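Local coordinates for protein UTP-glucose-1-phosphate uridylyltransferase 2 (Trypanosoma brucei, PDB 3GUE) that probably catalyses the reversible transfer of a uridylyl group from UTP to glucose 1-phosphate, giving UDP-glucose and diphosphate, at residues Glu287-Asp290 with Ser291-Asn294; Lys418-Asp421 with Gly422-Leu426. All blocks are in the same frame, centred on the assembly; numbering follows the deposited sequence.

Contact 1: residues Glu287-Asp290 with Ser291-Asn294; sequences EDED and SFQN. With SO4 (sulfate ion), chain G.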
ATOM      1  N   GLU A 287      23.221  -0.174   2.368  1.00 28.66           N
ATOM      2  CA  GLU A 287      24.240  -0.836   1.502  1.00 29.37           C
ATOM      3  C   GLU A 287      23.653  -1.775   0.424  1.00 29.22           C
ATOM      4  O   GLU A 287      24.332  -2.115  -0.557  1.00 28.69           O
ATOM      5  CB  GLU A 287      25.274  -1.614   2.342  1.00 29.31           C
ATOM      6  CG  GLU A 287      25.511  -1.080   3.783  1.00 31.21           C
ATOM      7  CD  GLU A 287      24.419  -1.536   4.741  1.00 32.57           C
ATOM      8  OE1 GLU A 287      23.769  -0.665   5.367  1.00 30.56           O
ATOM      9  OE2 GLU A 287      24.184  -2.769   4.826  1.00 34.62           O
ATOM     10  N   ASP A 288      22.392  -2.173   0.609  1.00 29.39           N
ATOM     11  CA  ASP A 288      21.723  -3.138  -0.265  1.00 29.64           C
ATOM     12  C   ASP A 288      20.707  -2.547  -1.241  1.00 29.86           C
ATOM     13  O   ASP A 288      19.995  -3.296  -1.905  1.00 30.30           O
ATOM     14  CB  ASP A 288      21.024  -4.217   0.576  1.00 29.46           C
ATOM     15  CG  ASP A 288      21.999  -5.136   1.288  1.00 28.63           C
ATOM     16  OD1 ASP A 288      23.233  -5.034   1.078  1.00 28.43           O
ATOM     17  OD2 ASP A 288      21.513  -5.959   2.070  1.00 26.62           O
ATOM     18  N   GLU A 289      20.637  -1.222  -1.334  1.00 30.34           N
ATOM     19  CA  GLU A 289      19.636  -0.567  -2.198  1.00 29.82           C
ATOM     20  C   GLU A 289      19.755  -1.023  -3.662  1.00 29.09           C
ATOM     21  O   GLU A 289      18.743  -1.253  -4.316  1.00 28.07           O
ATOM     22  CB  GLU A 289      19.712   0.971  -2.071  1.00 30.22           C
ATOM     23  CG  GLU A 289      18.721   1.787  -2.945  1.00 31.46           C
ATOM     24  CD  GLU A 289      17.252   1.436  -2.713  1.00 35.74           C
ATOM     25  OE1 GLU A 289      16.958   0.277  -2.392  1.00 37.48           O
ATOM     26  OE2 GLU A 289      16.372   2.314  -2.887  1.00 38.31           O
ATOM     27  N   ASP A 290      20.995  -1.141  -4.153  1.00 28.40           N
ATOM     28  CA  ASP A 290      21.266  -1.574  -5.521  1.00 28.23           C
ATOM     29  C   ASP A 290      20.683  -2.960  -5.821  1.00 28.32           C
ATOM     30  O   ASP A 290      19.946  -3.128  -6.798  1.00 29.06           O
ATOM     31  CB  ASP A 290      22.778  -1.473  -5.851  1.00 28.59           C
ATOM     32  CG  ASP A 290      23.257  -0.027  -5.956  1.00 27.78           C
ATOM     33  OD1 ASP A 290      22.388   0.874  -5.978  1.00 27.35           O
ATOM     34  OD2 ASP A 290      24.492   0.222  -6.029  1.00 27.78           O
ATOM     35  N   SER A 291      20.972  -3.935  -4.962  1.00 28.03           N
ATOM     36  CA  SER A 291      20.306  -5.244  -4.997  1.00 27.15           C
ATOM     37  C   SER A 291      18.772  -5.132  -4.867  1.00 27.05           C
ATOM     38  O   SER A 291      18.030  -5.645  -5.714  1.00 26.45           O
ATOM     39  CB  SER A 291      20.874  -6.155  -3.902  1.00 26.99           C
ATOM     40  OG  SER A 291      22.266  -6.366  -4.058  1.00 26.72           O
ATOM     41  N   PHE A 292      18.282  -4.451  -3.826  1.00 26.85           N
ATOM     42  CA  PHE A 292      16.829  -4.327  -3.648  1.00 26.11           C
ATOM     43  C   PHE A 292      16.174  -3.841  -4.942  1.00 25.96           C
ATOM     44  O   PHE A 292      15.035  -4.229  -5.233  1.00 24.61           O
ATOM     45  CB  PHE A 292      16.464  -3.415  -2.459  1.00 26.42           C
ATOM     46  CG  PHE A 292      14.968  -3.267  -2.214  1.00 25.67           C
ATOM     47  CD1 PHE A 292      14.322  -4.090  -1.302  1.00 24.46           C
ATOM     48  CD2 PHE A 292      14.222  -2.266  -2.873  1.00 26.07           C
ATOM     49  CE1 PHE A 292      12.953  -3.966  -1.064  1.00 27.29           C
ATOM     50  CE2 PHE A 292      12.862  -2.107  -2.632  1.00 27.58           C
ATOM     51  CZ  PHE A 292      12.212  -2.965  -1.723  1.00 27.06           C
ATOM     52  N   GLN A 293      16.913  -3.024  -5.707  1.00 25.82           N
ATOM     53  CA  GLN A 293      16.410  -2.351  -6.938  1.00 26.42           C
ATOM     54  C   GLN A 293      16.822  -3.030  -8.249  1.00 26.15           C
ATOM     55  O   GLN A 293      16.533  -2.536  -9.338  1.00 25.76           O
ATOM     56  CB  GLN A 293      16.781  -0.858  -6.964  1.00 27.10           C
ATOM     57  CG  GLN A 293      16.196  -0.022  -5.821  1.00 28.26           C
ATOM     58  CD  GLN A 293      14.700   0.233  -5.960  1.00 29.09           C
ATOM     59  OE1 GLN A 293      14.069  -0.145  -6.952  1.00 29.06           O
ATOM     60  NE2 GLN A 293      14.139   0.927  -4.984  1.00 30.86           N
ATOM     61  N   ASN A 294      17.475  -4.177  -8.137  1.00 26.69           N
ATOM     62  CA  ASN A 294      17.728  -5.040  -9.284  1.00 26.35           C
ATOM     63  C   ASN A 294      16.425  -5.784  -9.643  1.00 27.07           C
ATOM     64  O   ASN A 294      16.103  -6.781  -9.018  1.00 26.76           O
ATOM     65  CB  ASN A 294      18.854  -6.015  -8.923  1.00 26.64           C
ATOM     66  CG  ASN A 294      19.357  -6.801 -10.104  1.00 25.81           C
ATOM     67  OD1 ASN A 294      18.626  -7.048 -11.058  1.00 24.64           O
ATOM     68  ND2 ASN A 294      20.625  -7.210 -10.046  1.00 29.02           N
TER
HETATM   69  S   SO4 G 488      23.286  -7.534  -7.312  0.80 39.67           S
HETATM   70  O1  SO4 G 488      24.543  -6.902  -6.887  0.80 38.75           O
HETATM   71  O2  SO4 G 488      23.578  -8.553  -8.323  0.80 38.64           O
HETATM   72  O3  SO4 G 488      22.638  -8.147  -6.149  0.80 37.96           O
HETATM   73  O4  SO4 G 488      22.400  -6.495  -7.832  0.80 36.81           O
HETATM   74  O   HOH W   1      23.752  -3.717  -3.574  1.00 35.86           O

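Contact 2: residues Lys418-Asp421 with Gly422-Leu426; sequences KMID and GFEKL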
ATOM      1  N   LYS A 418       8.341  15.759  -4.434  1.00 26.84           N
ATOM      2  CA  LYS A 418       8.111  14.632  -3.554  1.00 26.49           C
ATOM      3  C   LYS A 418       6.866  14.948  -2.733  1.00 26.32           C
ATOM      4  O   LYS A 418       5.983  14.091  -2.576  1.00 26.99           O
ATOM      5  CB  LYS A 418       9.360  14.347  -2.716  1.00 27.23           C
ATOM      6  CG  LYS A 418       9.089  13.591  -1.417  1.00 28.08           C
ATOM      7  CD  LYS A 418      10.328  12.900  -0.882  1.00 28.62           C
ATOM      8  CE  LYS A 418       9.947  11.990   0.267  1.00 30.34           C
ATOM      9  NZ  LYS A 418       8.745  11.153  -0.034  1.00 30.70           N
ATOM     10  N   MET A 419       6.786  16.192  -2.266  1.00 26.12           N
ATOM     11  CA  MET A 419       5.631  16.689  -1.536  1.00 26.48           C
ATOM     12  C   MET A 419       4.554  17.130  -2.513  1.00 26.37           C
ATOM     13  O   MET A 419       4.872  17.665  -3.587  1.00 25.70           O
ATOM     14  CB  MET A 419       6.030  17.834  -0.618  1.00 26.22           C
ATOM     15  CG  MET A 419       7.123  17.509   0.439  1.00 26.68           C
ATOM     16  SD  MET A 419       6.633  16.410   1.804  1.00 27.43           S
ATOM     17  CE  MET A 419       7.178  14.838   1.131  1.00 25.62           C
ATOM     18  N   ILE A 420       3.284  16.902  -2.156  1.00 26.66           N
ATOM     19  CA  ILE A 420       2.195  17.125  -3.128  1.00 26.85           C
ATOM     20  C   ILE A 420       2.109  18.587  -3.556  1.00 27.57           C
ATOM     21  O   ILE A 420       1.742  18.883  -4.696  1.00 26.93           O
ATOM     22  CB  ILE A 420       0.784  16.569  -2.691  1.00 26.85           C
ATOM     23  CG1 ILE A 420      -0.253  16.927  -3.774  1.00 26.81           C
ATOM     24  CG2 ILE A 420       0.352  17.147  -1.386  1.00 27.07           C
ATOM     25  CD1 ILE A 420      -1.187  15.839  -4.200  1.00 27.15           C
ATOM     26  N   ASP A 421       2.466  19.481  -2.635  1.00 28.64           N
ATOM     27  CA  ASP A 421       2.594  20.906  -2.901  1.00 30.17           C
ATOM     28  C   ASP A 421       3.578  21.238  -4.017  1.00 30.03           C
ATOM     29  O   ASP A 421       3.350  22.165  -4.795  1.00 31.22           O
ATOM     30  CB  ASP A 421       3.057  21.615  -1.626  1.00 31.32           C
ATOM     31  CG  ASP A 421       2.707  23.051  -1.627  1.00 33.75           C
ATOM     32  OD1 ASP A 421       1.484  23.340  -1.670  1.00 37.46           O
ATOM     33  OD2 ASP A 421       3.643  23.896  -1.590  1.00 36.39           O
ATOM     34  N   GLY A 422       4.695  20.513  -4.067  1.00 29.29           N
ATOM     35  CA  GLY A 422       5.688  20.713  -5.113  1.00 28.35           C
ATOM     36  C   GLY A 422       5.203  20.125  -6.424  1.00 27.55           C
ATOM     37  O   GLY A 422       5.392  20.738  -7.491  1.00 27.53           O
ATOM     38  N   PHE A 423       4.572  18.940  -6.324  1.00 27.10           N
ATOM     39  CA  PHE A 423       4.000  18.204  -7.453  1.00 26.38           C
ATOM     40  C   PHE A 423       2.914  19.034  -8.100  1.00 26.87           C
ATOM     41  O   PHE A 423       2.701  18.936  -9.294  1.00 27.45           O
ATOM     42  CB  PHE A 423       3.420  16.834  -7.026  1.00 25.53           C
ATOM     43  CG  PHE A 423       2.655  16.124  -8.142  1.00 25.74           C
ATOM     44  CD1 PHE A 423       3.304  15.733  -9.322  1.00 22.88           C
ATOM     45  CD2 PHE A 423       1.290  15.849  -8.007  1.00 26.29           C
ATOM     46  CE1 PHE A 423       2.591  15.102 -10.375  1.00 23.95           C
ATOM     47  CE2 PHE A 423       0.573  15.217  -9.039  1.00 28.04           C
ATOM     48  CZ  PHE A 423       1.240  14.841 -10.236  1.00 25.35           C
ATOM     49  N   GLU A 424       2.215  19.811  -7.277  1.00 26.99           N
ATOM     50  CA  GLU A 424       1.158  20.738  -7.701  1.00 27.76           C
ATOM     51  C   GLU A 424       1.581  21.794  -8.734  1.00 27.46           C
ATOM     52  O   GLU A 424       0.814  22.103  -9.647  1.00 27.52           O
ATOM     53  CB  GLU A 424       0.481  21.351  -6.479  1.00 28.44           C
ATOM     54  CG  GLU A 424      -0.451  20.332  -5.806  1.00 31.44           C
ATOM     55  CD  GLU A 424      -1.058  20.792  -4.514  1.00 34.05           C
ATOM     56  OE1 GLU A 424      -1.803  19.992  -3.917  1.00 35.02           O
ATOM     57  OE2 GLU A 424      -0.802  21.935  -4.082  1.00 38.89           O
ATOM     58  N   LYS A 425       2.791  22.329  -8.616  1.00 26.67           N
ATOM     59  CA  LYS A 425       3.304  23.234  -9.647  1.00 27.42           C
ATOM     60  C   LYS A 425       3.567  22.576 -11.009  1.00 26.94           C
ATOM     61  O   LYS A 425       3.381  23.210 -12.071  1.00 26.61           O
ATOM     62  CB  LYS A 425       4.521  24.021  -9.136  1.00 27.50           C
ATOM     63  CG  LYS A 425       4.074  25.359  -8.487  1.00 30.90           C
ATOM     64  CD  LYS A 425       4.949  25.824  -7.343  1.00 34.71           C
ATOM     65  CE  LYS A 425       4.306  25.498  -6.002  1.00 37.39           C
ATOM     66  NZ  LYS A 425       3.294  26.544  -5.582  1.00 40.10           N
ATOM     67  N   LEU A 426       3.988  21.307 -10.975  1.00 26.38           N
ATOM     68  CA  LEU A 426       4.315  20.551 -12.186  1.00 25.93           C
ATOM     69  C   LEU A 426       3.112  20.353 -13.136  1.00 26.21           C
ATOM     70  O   LEU A 426       3.243  20.507 -14.363  1.00 25.73           O
ATOM     71  CB  LEU A 426       4.935  19.188 -11.808  1.00 26.18           C
ATOM     72  CG  LEU A 426       5.406  18.310 -12.958  1.00 25.80           C
ATOM     73  CD1 LEU A 426       6.571  19.039 -13.672  1.00 26.99           C
ATOM     74  CD2 LEU A 426       5.858  16.904 -12.498  1.00 26.01           C
TER

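Contact 1: residues Glu287-Asp290 with Ser291-Asn294
Phe292 N reaches back to Asp288 O in a 2.8 Å hydrogen bond that is almost straight, and this bond closes the single turn of helix 289-292. The next amide is shared: Gln293 N donates to Glu289 O at 2.9 Å with a bent N-H angle of 131°, and more weakly to Asp290 O. Asp288 occupies the N-cap position, but its carboxylate makes no capping bond; OD2 instead takes the backbone NH of Glu49. Ser291 OG donates to sulfate O3 at 2.8 Å, while Asn294 ND2 meets sulfate O4 at 2.9 Å, and Lys297 NZ also hydrogen-bonds to the ion. Asn294 OD1 turns to the amide of Lys297, which fixes the rotation of the carboxamide.

Among the side chains, Glu289 folds back at chi2 (57°), bringing its carboxylate over Gln293 CG, with OE1 3.5 Å from that carbon. Only a weak bond, 3.4 Å, joins Gln293 NE2 to Glu289 OE2, the amide and carboxylate planes standing 77° apart; Lys254 O is the stronger partner of NE2. The buried Phe292 ring leads away from the turn and rests against Arg249 in a cation-pi contact, close to His258 and about 5 Å from Gly257, a UDP-glucose-binding residue. The sulfate, probably from the crystallisation liquor, suggests a spot that can accept an anion, with Ser291, Asn294 and Lys297 among its donors.

Contact 2: residues Lys418-Asp421 with Gly422-Leu426
Met419 O is gripped twice: Phe423 N donates to it at 3.0 Å, in the carbonyl plane and with an N-H angle of 164°, and Gly422 N adds a weak bond at 2.9 Å. Met419 is the N-cap residue, so this carbonyl opens the first turn of helix 420-427. Glu424 N follows with a bond to Ile420 O, whose position is less certain.

The helix is the crossover of a beta-alpha-beta unit, running between the parallel strands 409-412 and 437-443. Its buried side is carried by Phe423, whose CG lies anti to the backbone N (chi1 172°), sending the ring away from the first turn to pack on Leu412 and on Cys378, Leu381 and Leu382 of helix 378-385. Leu426, one turn on, joins Leu412, Val446 and Phe448 on the same side.

Glu424 lies on the exposed surface. Extended beyond CG, it is modelled running back along the turn and across Ile420, but its placement there is doubtful. Its OE2 stands 3.6 Å from Asp421 OD1, the two carboxylate planes turned 62° apart; if the modelled position holds, the proximity may raise the proton affinity of one or both acids. Lys425 curls back through several bends until CE is 3.7 Å from Asp421 O, a buried carbonyl oxygen without a polar partner. Lys425 NZ stays 4.8 Å from Asp421 OD2, too far for a salt bridge, though it may offset some of the negative charge.

Contact 1 takes in the whole one-turn helix 289-292, contact 2 the start and most of helix 420-427; both lie at the surface, in series along the chain. Their centres lie 27 Å apart and their nearest atoms about 12 Å, so they do not touch. Both lie near Lys255, which binds UDP-glucose in a structure of this protein, though not in this chain: the side chain of Gln293 is about 6 Å from that of Lys255, and that of Met419 about 8 Å. The side chain of Phe292 is about 8 Å from the bound UDP-glucose, against about 13 Å for that of Met419. The side chain of Ile420 is about 8 Å from that of Lys96, a predicted UTP-binding residue.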